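Local coordinates for microcin B17-processing protein McbC (Escherichia coli, PDB 6GRI), which acts as the nitroreductase-family oxidoreductase of the microcin B17 synthetase, needed to process the inactive McbA precursor into the active peptide, at the interface of chains A and B and the interface of chains A and C. Residues are numbered along the deposited sequence; one frame, centred on the assembly and turned at random. Chains: chain A/B, Microcin B17-processing protein McbC; chain C, Microcin B17-processing protein McbD.

Contact 1: the interface of chains A and B. Residues chain A 118-121, 127, 220; chain B 82, 218-219, 222-223, 234.
The ring of A:Pro121, on the loop around A:Tyr120, forms with B:Val222 the apolar middle of this patch of the two-fold interface between the McbC copies of the assembly, probably its natural dimer. A:Pro121 points the tip of its ring at B:Val222, CG to CG2 4.2 Å, and B:Val234 lies just beyond; a compact, rigid ring suits a spot against branched valines. Its CB meets the guanidinium of B:Arg82, which starts extended (CG anti to the backbone N, chi1 178°) and bends at chi3, so that one edge meets A:Arg118 O while a face lies over the A:Tyr120-A:Pro121 peptide. NE and NH2 both bind that carbonyl, A:Arg118 O, at 3.1 Å from NE, which lies on a lone pair, and 3.0 Å from NH2, which stands above the carbonyl plane. On chain A, A:Tyr127 OH donates to A:Tyr120 O and may steady the same loop. Toward the rim, B:Gln219 from helix 204-228 crosses A:Asn220 of the equivalent helix nearly at a right angle, amide planes 58° apart. An amide suits this place because one NH2 can serve two acceptors: B:Gln219 NE2 donates to A:Pro119 O at 2.8 Å and to A:Asn220 OD1 at 2.7 Å. A:Asn220 ND2 donates to A:Pro119 O as well, 2.9 Å away, from above the carbonyl plane.

Contact 2: the interface of chains A and C. Residues chain A 8, 12, 20, 24, 196, 250, 252-253; chain C 1, 18, 20-22, 28.
The N-terminal residue of McbD, C:Met1, lies across A:Glu196 at about a right angle; its amino group bonds the carboxylate, and its CG lies against the same oxygen. C:Met1 N donates to the syn lone pair of A:Glu196 OE2 at 2.7 Å, and A:Thr12 OG1 gives its own hydrogen to A:Glu196 OE1, again on the syn side. With its hydrogen so used, A:Thr12 OG1 can accept from C:Met1 N, 3.0 Å away. An acidic residue suits a chain terminus, whose amine is likely to be charged. The flexible C:Met1 side chain bends at chi3 (-63°) and crosses A:Leu20 obliquely, while its SD rests 3.8 Å from A:Arg252 CB. C:Pro20 also crosses A:Glu196 at about a right angle; its compact ring fits among A:Leu8, A:Thr12 and A:Thr253, with its CB 3.6 Å from A:Thr253 CG2. Next along the chain, C:Lys21 runs beside A:Arg252, both pointing the same way, and the two cations share A:Asp250. A:Arg252 grips that carboxylate side-on, NE to OD1 and NH2 to OD2, both on syn lone pairs, which should fix its rotation. C:Lys21 bends at chi4 (-89°) to bring NZ 3.3 Å from A:Asp250 OD2 in a salt bridge. Bonds from main-chain N-H groups complete the join: C:Lys21 N to the hydroxyl A:Thr253 OG1, and A:Asp250 N to C:Leu22 O at 3.0 Å, nearly straight at the hydrogen (164°).

Contact 3: the interface of chains A and B. Residues chain A 2, 5-6, 151, 153-157, 160; chain B 59-63, 69.
B:Glu59 OE2 takes one well-formed hydrogen bond, from A:Ser156 N at 2.8 Å, and a second, weak one from A:Leu155 N; A:Ser156 OG, 3.2 Å off, could give a third, though it is modelled too close to OE1 to judge. The N-H of A:Ser156 stands above the carboxylate plane, yet points almost straight at the oxygen (167° at the hydrogen). A glutamate suits this turn, where successive backbone N-H groups face one acceptor; its chain is extended beyond CG and slides past A:Leu155 in the opposite direction. The backbone B:Glu59 O accepts from A:Leu6 N at 2.8 Å nearly along the C=O axis. B:Leu61 then inserts a forked end: CD2 packs 3.5 Å from A:Leu153 CD2, and CD1 turns to the carboxylate end of A:Glu5. A:Leu153 CD1 meets B:Val69, so branched chains fill the middle. At the far end the two oxygens of extended A:Glu160 let it take B:Arg63 N on OE2 at 2.9 Å and A:His151 ND1 on the anti lone pair of OE1 at once. In the fold, the segment B:59-63 of one McbC subunit lies between the start of chain A, with a parallel bridge from A:Glu5 to B:Glu59, and the hairpin of strands 149-153 and 158-163.

Contact 1: the interface of chains A and B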
loop_
_atom_site.group_PDB
_atom_site.type_symbol
_atom_site.label_atom_id
_atom_site.label_comp_id
_atom_site.label_asym_id
_atom_site.label_seq_id
_atom_site.Cartn_x
_atom_site.Cartn_y
_atom_site.Cartn_z
ATOM N N ARG A 118 -10.596 -22.699 -24.726
ATOM C CA ARG A 118 -11.762 -22.713 -23.829
ATOM C C ARG A 118 -12.786 -21.693 -24.361
ATOM O O ARG A 118 -12.440 -20.883 -25.226
ATOM C CB ARG A 118 -11.359 -22.395 -22.387
ATOM C CG ARG A 118 -10.026 -22.977 -21.976
ATOM C CD ARG A 118 -9.779 -22.885 -20.485
ATOM N NE ARG A 118 -8.369 -23.121 -20.192
ATOM C CZ ARG A 118 -7.855 -23.211 -18.967
ATOM N NH1 ARG A 118 -8.625 -23.079 -17.889
ATOM N NH2 ARG A 118 -6.550 -23.420 -18.821
ATOM N N PRO A 119 -14.040 -21.716 -23.843
ATOM C CA PRO A 119 -15.088 -20.793 -24.288
ATOM C C PRO A 119 -15.083 -19.398 -23.603
ATOM O O PRO A 119 -16.115 -18.736 -23.537
ATOM C CB PRO A 119 -16.365 -21.567 -23.957
ATOM C CG PRO A 119 -16.022 -22.336 -22.737
ATOM C CD PRO A 119 -14.539 -22.574 -22.754
ATOM N N TYR A 120 -13.937 -18.979 -23.080
ATOM C CA TYR A 120 -13.721 -17.608 -22.639
ATOM C C TYR A 120 -12.243 -17.298 -22.861
ATOM O O TYR A 120 -11.414 -18.215 -22.860
ATOM C CB TYR A 120 -14.120 -17.424 -21.168
ATOM C CG TYR A 120 -13.366 -18.310 -20.185
ATOM C CD1 TYR A 120 -13.720 -19.648 -20.001
ATOM C CD2 TYR A 120 -12.306 -17.806 -19.430
ATOM C CE1 TYR A 120 -13.036 -20.460 -19.103
ATOM C CE2 TYR A 120 -11.619 -18.608 -18.533
ATOM C CZ TYR A 120 -11.982 -19.937 -18.376
ATOM O OH TYR A 120 -11.303 -20.736 -17.487
ATOM N N PRO A 121 -11.904 -16.021 -23.084
ATOM C CA PRO A 121 -10.505 -15.681 -23.316
ATOM C C PRO A 121 -9.764 -15.287 -22.031
ATOM O O PRO A 121 -10.387 -14.938 -21.011
ATOM C CB PRO A 121 -10.609 -14.498 -24.275
ATOM C CG PRO A 121 -11.881 -13.821 -23.877
ATOM C CD PRO A 121 -12.769 -14.837 -23.214
ATOM N N TYR A 127 -4.788 -18.364 -18.054
ATOM C CA TYR A 127 -5.861 -19.004 -17.297
ATOM C C TYR A 127 -5.498 -19.206 -15.813
ATOM O O TYR A 127 -5.371 -20.338 -15.352
ATOM C CB TYR A 127 -6.265 -20.318 -17.986
ATOM C CG TYR A 127 -6.889 -20.051 -19.332
ATOM C CD1 TYR A 127 -8.228 -19.710 -19.426
ATOM C CD2 TYR A 127 -6.138 -20.082 -20.504
ATOM C CE1 TYR A 127 -8.816 -19.426 -20.638
ATOM C CE2 TYR A 127 -6.718 -19.793 -21.731
ATOM C CZ TYR A 127 -8.068 -19.462 -21.788
ATOM O OH TYR A 127 -8.711 -19.165 -22.978
ATOM N N ASN A 220 -20.500 -16.986 -18.210
ATOM C CA ASN A 220 -20.742 -18.236 -18.960
ATOM C C ASN A 220 -21.584 -19.183 -18.116
ATOM O O ASN A 220 -22.529 -19.757 -18.629
ATOM C CB ASN A 220 -19.442 -18.938 -19.374
ATOM C CG ASN A 220 -18.828 -18.362 -20.640
ATOM O OD1 ASN A 220 -19.189 -17.277 -21.104
ATOM N ND2 ASN A 220 -17.873 -19.103 -21.205
ATOM N N ARG B 82 -15.906 -21.263 -29.239
ATOM C CA ARG B 82 -15.682 -19.820 -29.356
ATOM C C ARG B 82 -14.665 -19.637 -30.462
ATOM O O ARG B 82 -13.669 -20.367 -30.505
ATOM C CB ARG B 82 -15.137 -19.259 -28.037
ATOM C CG ARG B 82 -14.809 -17.767 -28.026
ATOM C CD ARG B 82 -14.325 -17.322 -26.653
ATOM N NE ARG B 82 -13.123 -18.049 -26.240
ATOM C CZ ARG B 82 -11.860 -17.704 -26.515
ATOM N NH1 ARG B 82 -11.563 -16.604 -27.212
ATOM N NH2 ARG B 82 -10.866 -18.477 -26.081
ATOM N N TYR B 218 -17.529 -8.001 -21.115
ATOM C CA TYR B 218 -16.777 -8.310 -22.343
ATOM C C TYR B 218 -17.011 -9.721 -22.841
ATOM O O TYR B 218 -16.829 -9.975 -24.029
ATOM C CB TYR B 218 -15.267 -7.955 -22.264
ATOM C CG TYR B 218 -14.309 -8.830 -21.456
ATOM C CD1 TYR B 218 -14.204 -10.216 -21.676
ATOM C CD2 TYR B 218 -13.423 -8.251 -20.541
ATOM C CE1 TYR B 218 -13.304 -10.991 -20.964
ATOM C CE2 TYR B 218 -12.518 -9.027 -19.823
ATOM C CZ TYR B 218 -12.467 -10.397 -20.039
ATOM O OH TYR B 218 -11.588 -11.195 -19.343
ATOM N N GLN B 219 -17.406 -10.632 -21.949
ATOM C CA GLN B 219 -17.719 -12.012 -22.344
ATOM C C GLN B 219 -19.062 -12.077 -23.058
ATOM O O GLN B 219 -19.173 -12.754 -24.086
ATOM C CB GLN B 219 -17.686 -12.965 -21.139
ATOM C CG GLN B 219 -17.978 -14.438 -21.419
ATOM C CD GLN B 219 -17.000 -15.118 -22.371
ATOM O OE1 GLN B 219 -15.932 -14.592 -22.689
ATOM N NE2 GLN B 219 -17.374 -16.309 -22.831
ATOM N N VAL B 222 -18.104 -10.936 -26.304
ATOM C CA VAL B 222 -17.447 -12.075 -26.980
ATOM C C VAL B 222 -18.490 -13.004 -27.574
ATOM O O VAL B 222 -18.469 -13.275 -28.772
ATOM C CB VAL B 222 -16.504 -12.866 -26.026
ATOM C CG1 VAL B 222 -16.252 -14.290 -26.505
ATOM C CG2 VAL B 222 -15.175 -12.138 -25.860
ATOM N N LEU B 223 -19.415 -13.464 -26.736
ATOM C CA LEU B 223 -20.466 -14.382 -27.185
ATOM C C LEU B 223 -21.406 -13.760 -28.228
ATOM O O LEU B 223 -21.732 -14.408 -29.225
ATOM C CB LEU B 223 -21.272 -14.895 -25.997
ATOM C CG LEU B 223 -20.493 -15.689 -24.944
ATOM C CD1 LEU B 223 -21.371 -15.940 -23.729
ATOM C CD2 LEU B 223 -19.975 -16.998 -25.508
ATOM N N VAL B 234 -10.282 -8.960 -26.913
ATOM C CA VAL B 234 -9.992 -8.262 -25.663
ATOM C C VAL B 234 -8.519 -7.858 -25.690
ATOM O O VAL B 234 -7.688 -8.627 -26.158
ATOM C CB VAL B 234 -10.274 -9.149 -24.445
ATOM C CG1 VAL B 234 -9.773 -8.485 -23.175
ATOM C CG2 VAL B 234 -11.762 -9.429 -24.333
#

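Contact 2: the interface of chains A and C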
loop_
_atom_site.group_PDB
_atom_site.type_symbol
_atom_site.label_atom_id
_atom_site.label_comp_id
_atom_site.label_asym_id
_atom_site.label_seq_id
_atom_site.Cartn_x
_atom_site.Cartn_y
_atom_site.Cartn_z
ATOM N N LEU A 8 3.351 -25.319 -10.941
ATOM C CA LEU A 8 3.591 -23.974 -10.398
ATOM C C LEU A 8 5.060 -23.659 -10.062
ATOM O O LEU A 8 5.429 -22.494 -9.999
ATOM C CB LEU A 8 2.734 -23.735 -9.152
ATOM C CG LEU A 8 1.220 -23.684 -9.350
ATOM C CD1 LEU A 8 0.531 -23.610 -7.991
ATOM C CD2 LEU A 8 0.820 -22.507 -10.248
ATOM N N THR A 12 6.743 -20.098 -10.479
ATOM C CA THR A 12 7.441 -19.379 -9.410
ATOM C C THR A 12 8.872 -18.936 -9.715
ATOM O O THR A 12 9.417 -18.124 -8.990
ATOM C CB THR A 12 7.427 -20.154 -8.079
ATOM O OG1 THR A 12 7.433 -19.226 -6.991
ATOM C CG2 THR A 12 8.632 -21.113 -7.937
ATOM N N LEU A 20 4.272 -9.656 -5.429
ATOM C CA LEU A 20 3.367 -10.646 -4.843
ATOM C C LEU A 20 2.857 -10.159 -3.499
ATOM O O LEU A 20 1.661 -10.200 -3.237
ATOM C CB LEU A 20 4.076 -11.978 -4.676
ATOM C CG LEU A 20 3.251 -13.154 -4.170
ATOM C CD1 LEU A 20 2.197 -13.571 -5.195
ATOM C CD2 LEU A 20 4.180 -14.306 -3.829
ATOM N N LYS A 24 -1.140 -9.164 -2.573
ATOM C CA LYS A 24 -1.782 -9.871 -1.462
ATOM C C LYS A 24 -2.238 -8.920 -0.350
ATOM O O LYS A 24 -3.367 -9.033 0.108
ATOM C CB LYS A 24 -0.838 -10.905 -0.855
ATOM C CG LYS A 24 -0.622 -12.182 -1.655
ATOM C CD LYS A 24 0.513 -12.963 -1.014
ATOM C CE LYS A 24 0.479 -14.429 -1.386
ATOM N NZ LYS A 24 1.408 -15.225 -0.535
ATOM N N GLU A 196 0.431 -16.244 -7.927
ATOM C CA GLU A 196 1.700 -16.307 -8.671
ATOM C C GLU A 196 1.538 -16.549 -10.181
ATOM O O GLU A 196 2.323 -16.029 -10.977
ATOM C CB GLU A 196 2.647 -17.340 -8.052
ATOM C CG GLU A 196 3.122 -16.947 -6.649
ATOM C CD GLU A 196 4.504 -17.482 -6.289
ATOM O OE1 GLU A 196 5.415 -17.483 -7.142
ATOM O OE2 GLU A 196 4.683 -17.896 -5.125
ATOM N N ASP A 250 -4.454 -23.561 0.433
ATOM C CA ASP A 250 -3.370 -22.812 1.044
ATOM C C ASP A 250 -3.510 -21.358 0.593
ATOM O O ASP A 250 -3.364 -21.042 -0.585
ATOM C CB ASP A 250 -2.027 -23.377 0.594
ATOM C CG ASP A 250 -0.901 -23.011 1.524
ATOM O OD1 ASP A 250 -0.919 -21.922 2.147
ATOM O OD2 ASP A 250 0.023 -23.832 1.652
ATOM N N ARG A 252 -1.686 -18.785 1.065
ATOM C CA ARG A 252 -0.417 -18.235 0.566
ATOM C C ARG A 252 -0.262 -18.338 -0.952
ATOM O O ARG A 252 0.539 -17.616 -1.541
ATOM C CB ARG A 252 0.760 -18.973 1.192
ATOM C CG ARG A 252 0.889 -18.862 2.698
ATOM C CD ARG A 252 1.980 -19.791 3.204
ATOM N NE ARG A 252 1.595 -21.203 3.128
ATOM C CZ ARG A 252 2.322 -22.213 3.610
ATOM N NH1 ARG A 252 3.482 -21.985 4.225
ATOM N NH2 ARG A 252 1.882 -23.458 3.494
ATOM N N THR A 253 -1.003 -19.267 -1.560
ATOM C CA THR A 253 -0.950 -19.558 -2.990
ATOM C C THR A 253 -2.225 -19.181 -3.754
ATOM O O THR A 253 -2.130 -18.701 -4.890
ATOM C CB THR A 253 -0.635 -21.060 -3.173
ATOM O OG1 THR A 253 0.710 -21.294 -2.742
ATOM C CG2 THR A 253 -0.769 -21.514 -4.612
ATOM N N MET C 1 7.187 -18.438 -4.136
ATOM C CA MET C 1 7.405 -17.641 -2.890
ATOM C C MET C 1 8.885 -17.568 -2.486
ATOM O O MET C 1 9.724 -18.268 -3.060
ATOM C CB MET C 1 6.543 -18.203 -1.756
ATOM C CG MET C 1 5.127 -17.636 -1.757
ATOM S SD MET C 1 4.011 -18.465 -0.616
ATOM C CE MET C 1 3.967 -20.131 -1.282
ATOM N N MET C 18 10.451 -21.116 -2.802
ATOM C CA MET C 18 9.500 -22.008 -2.183
ATOM C C MET C 18 8.393 -22.173 -3.197
ATOM O O MET C 18 7.933 -21.202 -3.768
ATOM C CB MET C 18 8.965 -21.388 -0.895
ATOM C CG MET C 18 7.719 -22.051 -0.335
ATOM S SD MET C 18 7.574 -21.814 1.441
ATOM C CE MET C 18 7.438 -20.036 1.594
ATOM N N PRO C 20 4.694 -22.722 -4.818
ATOM C CA PRO C 20 3.304 -22.546 -4.400
ATOM C C PRO C 20 2.582 -23.854 -4.572
ATOM O O PRO C 20 3.042 -24.684 -5.336
ATOM C CB PRO C 20 2.745 -21.479 -5.367
ATOM C CG PRO C 20 3.825 -21.185 -6.354
ATOM C CD PRO C 20 4.903 -22.230 -6.191
ATOM N N LYS C 21 1.475 -24.029 -3.862
ATOM C CA LYS C 21 0.641 -25.228 -3.987
ATOM C C LYS C 21 -0.833 -24.958 -3.648
ATOM O O LYS C 21 -1.126 -24.206 -2.725
ATOM C CB LYS C 21 1.195 -26.324 -3.083
ATOM C CG LYS C 21 1.447 -25.873 -1.653
ATOM C CD LYS C 21 1.433 -27.047 -0.687
ATOM C CE LYS C 21 1.068 -26.621 0.724
ATOM N NZ LYS C 21 2.257 -26.223 1.534
ATOM N N LEU C 22 -1.757 -25.573 -4.380
ATOM C CA LEU C 22 -3.178 -25.405 -4.069
ATOM C C LEU C 22 -3.555 -26.022 -2.712
ATOM O O LEU C 22 -4.187 -25.376 -1.886
ATOM C CB LEU C 22 -4.063 -26.018 -5.154
ATOM C CG LEU C 22 -3.907 -25.555 -6.595
ATOM C CD1 LEU C 22 -5.076 -26.060 -7.433
ATOM C CD2 LEU C 22 -3.796 -24.044 -6.687
ATOM N N THR C 28 5.251 -28.582 1.523
ATOM C CA THR C 28 5.953 -27.498 0.875
ATOM C C THR C 28 7.240 -28.069 0.284
ATOM O O THR C 28 7.939 -28.818 0.948
ATOM C CB THR C 28 6.314 -26.394 1.885
ATOM O OG1 THR C 28 5.121 -25.790 2.398
ATOM C CG2 THR C 28 7.181 -25.329 1.250
#

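Contact 3: the interface of chains A and B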
loop_
_atom_site.group_PDB
_atom_site.type_symbol
_atom_site.label_atom_id
_atom_site.label_comp_id
_atom_site.label_asym_id
_atom_site.label_seq_id
_atom_site.Cartn_x
_atom_site.Cartn_y
_atom_site.Cartn_z
ATOM N N SER A 2 -3.540 -33.239 -16.924
ATOM C CA SER A 2 -2.634 -34.426 -16.869
ATOM C C SER A 2 -1.776 -34.498 -18.140
ATOM O O SER A 2 -0.546 -34.520 -18.066
ATOM C CB SER A 2 -3.447 -35.707 -16.666
ATOM N N GLU A 5 -0.689 -30.711 -17.949
ATOM C CA GLU A 5 -0.326 -30.272 -16.603
ATOM C C GLU A 5 0.743 -29.191 -16.651
ATOM O O GLU A 5 1.643 -29.231 -17.481
ATOM C CB GLU A 5 0.147 -31.457 -15.740
ATOM C CG GLU A 5 0.691 -31.077 -14.361
ATOM C CD GLU A 5 0.768 -32.237 -13.368
ATOM O OE1 GLU A 5 0.602 -33.409 -13.774
ATOM O OE2 GLU A 5 1.001 -31.965 -12.164
ATOM N N LEU A 6 0.605 -28.205 -15.772
ATOM C CA LEU A 6 1.616 -27.173 -15.572
ATOM C C LEU A 6 1.972 -27.226 -14.108
ATOM O O LEU A 6 1.070 -27.219 -13.250
ATOM C CB LEU A 6 1.057 -25.794 -15.919
ATOM C CG LEU A 6 1.902 -24.572 -15.572
ATOM C CD1 LEU A 6 3.170 -24.536 -16.401
ATOM C CD2 LEU A 6 1.104 -23.308 -15.797
ATOM N N HIS A 151 -12.219 -30.195 -7.812
ATOM C CA HIS A 151 -11.568 -29.196 -8.647
ATOM C C HIS A 151 -11.798 -29.590 -10.098
ATOM O O HIS A 151 -11.510 -30.718 -10.466
ATOM C CB HIS A 151 -10.073 -29.170 -8.356
ATOM C CG HIS A 151 -9.295 -28.316 -9.299
ATOM N ND1 HIS A 151 -8.387 -28.837 -10.192
ATOM C CD2 HIS A 151 -9.305 -26.977 -9.507
ATOM C CE1 HIS A 151 -7.861 -27.852 -10.900
ATOM N NE2 HIS A 151 -8.396 -26.713 -10.502
ATOM N N LEU A 153 -11.089 -29.574 -14.094
ATOM C CA LEU A 153 -9.974 -29.490 -15.016
ATOM C C LEU A 153 -10.575 -29.206 -16.396
ATOM O O LEU A 153 -11.024 -30.138 -17.071
ATOM C CB LEU A 153 -9.219 -30.825 -15.030
ATOM C CG LEU A 153 -8.590 -31.303 -13.721
ATOM C CD1 LEU A 153 -8.275 -32.788 -13.797
ATOM C CD2 LEU A 153 -7.342 -30.502 -13.391
ATOM N N PRO A 154 -10.589 -27.927 -16.823
ATOM C CA PRO A 154 -11.333 -27.511 -18.033
ATOM C C PRO A 154 -10.884 -28.147 -19.358
ATOM O O PRO A 154 -11.716 -28.300 -20.268
ATOM C CB PRO A 154 -11.152 -25.993 -18.068
ATOM C CG PRO A 154 -9.927 -25.738 -17.269
ATOM C CD PRO A 154 -9.755 -26.844 -16.281
ATOM N N LEU A 155 -9.607 -28.519 -19.460
ATOM C CA LEU A 155 -9.082 -29.145 -20.671
ATOM C C LEU A 155 -9.277 -30.651 -20.615
ATOM O O LEU A 155 -9.863 -31.241 -21.523
ATOM C CB LEU A 155 -7.607 -28.811 -20.855
ATOM C CG LEU A 155 -7.252 -27.335 -20.779
ATOM C CD1 LEU A 155 -5.782 -27.165 -21.104
ATOM C CD2 LEU A 155 -8.110 -26.494 -21.715
ATOM N N SER A 156 -8.804 -31.259 -19.534
ATOM C CA SER A 156 -9.001 -32.680 -19.279
ATOM C C SER A 156 -10.483 -33.043 -19.162
ATOM O O SER A 156 -10.854 -34.170 -19.439
ATOM C CB SER A 156 -8.256 -33.113 -18.005
ATOM O OG SER A 156 -6.852 -32.871 -18.098
ATOM N N GLN A 157 -11.316 -32.081 -18.764
ATOM C CA GLN A 157 -12.758 -32.271 -18.595
ATOM C C GLN A 157 -13.012 -33.384 -17.594
ATOM O O GLN A 157 -13.622 -34.403 -17.909
ATOM C CB GLN A 157 -13.466 -32.487 -19.939
ATOM C CG GLN A 157 -13.337 -31.282 -20.862
ATOM C CD GLN A 157 -14.255 -31.333 -22.070
ATOM O OE1 GLN A 157 -15.471 -31.498 -21.946
ATOM N NE2 GLN A 157 -13.676 -31.161 -23.250
ATOM N N GLU A 160 -11.494 -33.593 -9.958
ATOM C CA GLU A 160 -10.369 -34.022 -9.153
ATOM C C GLU A 160 -10.806 -33.843 -7.698
ATOM O O GLU A 160 -11.153 -32.739 -7.316
ATOM C CB GLU A 160 -9.192 -33.128 -9.501
ATOM C CG GLU A 160 -7.867 -33.476 -8.857
ATOM C CD GLU A 160 -6.735 -32.580 -9.345
ATOM O OE1 GLU A 160 -7.002 -31.523 -9.961
ATOM O OE2 GLU A 160 -5.562 -32.925 -9.107
ATOM N N GLU B 59 -3.486 -26.755 -17.394
ATOM C CA GLU B 59 -4.188 -26.917 -16.138
ATOM C C GLU B 59 -3.153 -26.977 -15.017
ATOM O O GLU B 59 -2.056 -27.490 -15.210
ATOM C CB GLU B 59 -4.982 -28.218 -16.145
ATOM C CG GLU B 59 -5.804 -28.456 -17.402
ATOM C CD GLU B 59 -6.447 -29.826 -17.429
ATOM O OE1 GLU B 59 -5.721 -30.858 -17.472
ATOM O OE2 GLU B 59 -7.688 -29.866 -17.431
ATOM N N VAL B 60 -3.504 -26.427 -13.863
ATOM C CA VAL B 60 -2.783 -26.675 -12.627
ATOM C C VAL B 60 -3.602 -27.699 -11.868
ATOM O O VAL B 60 -4.821 -27.582 -11.820
ATOM C CB VAL B 60 -2.679 -25.391 -11.796
ATOM C CG1 VAL B 60 -1.937 -25.641 -10.487
ATOM C CG2 VAL B 60 -2.006 -24.306 -12.620
ATOM N N LEU B 61 -2.951 -28.690 -11.262
ATOM C CA LEU B 61 -3.670 -29.694 -10.474
ATOM C C LEU B 61 -3.634 -29.378 -8.986
ATOM O O LEU B 61 -2.696 -28.750 -8.492
ATOM C CB LEU B 61 -3.088 -31.078 -10.705
ATOM C CG LEU B 61 -2.764 -31.452 -12.148
ATOM C CD1 LEU B 61 -2.277 -32.887 -12.177
ATOM C CD2 LEU B 61 -3.969 -31.264 -13.053
ATOM N N PHE B 62 -4.686 -29.807 -8.297
ATOM C CA PHE B 62 -4.736 -29.837 -6.839
ATOM C C PHE B 62 -3.935 -31.021 -6.286
ATOM O O PHE B 62 -3.552 -31.024 -5.116
ATOM C CB PHE B 62 -6.195 -29.921 -6.377
ATOM C CG PHE B 62 -6.365 -29.860 -4.889
ATOM C CD1 PHE B 62 -6.398 -28.642 -4.239
ATOM C CD2 PHE B 62 -6.482 -31.028 -4.137
ATOM C CE1 PHE B 62 -6.545 -28.576 -2.864
ATOM C CE2 PHE B 62 -6.625 -30.971 -2.763
ATOM C CZ PHE B 62 -6.659 -29.741 -2.125
ATOM N N ARG B 63 -3.704 -32.032 -7.123
ATOM C CA ARG B 63 -2.874 -33.195 -6.785
ATOM C C ARG B 63 -1.784 -33.347 -7.858
ATOM O O ARG B 63 -1.856 -34.264 -8.683
ATOM C CB ARG B 63 -3.748 -34.453 -6.724
ATOM C CG ARG B 63 -4.751 -34.457 -5.583
ATOM C CD ARG B 63 -4.293 -35.303 -4.396
ATOM N NE ARG B 63 -4.824 -34.833 -3.112
ATOM C CZ ARG B 63 -6.114 -34.836 -2.748
ATOM N NH1 ARG B 63 -7.077 -35.274 -3.564
ATOM N NH2 ARG B 63 -6.456 -34.378 -1.544
ATOM N N VAL B 69 -8.748 -39.152 -11.737
ATOM C CA VAL B 69 -9.778 -38.130 -11.941
ATOM C C VAL B 69 -11.147 -38.785 -12.094
ATOM O O VAL B 69 -11.272 -40.004 -12.008
ATOM C CB VAL B 69 -9.438 -37.229 -13.157
ATOM C CG1 VAL B 69 -8.064 -36.604 -12.970
ATOM C CG2 VAL B 69 -9.481 -37.986 -14.478
#

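The C-alpha centres of contact 1 and contact 3 lie about 20 Å apart, and both belong to the two-fold McbC interface, so each recurs with chains A and B exchanged. Contact 2, where McbD docks, is about 17 Å from contact 3 and 27 Å from contact 1. No residue is shared, but the N-terminal stretch of chain A joins two of them: A:Ser2, A:Glu5 and A:Leu6 meet chain B in contact 3, and A:Leu8 and A:Thr12 meet McbD in contact 2. Pairing of the two McbC copies and McbD binding may therefore support one another through this short stretch, while contact 1 pairs the equivalent helices 204-228.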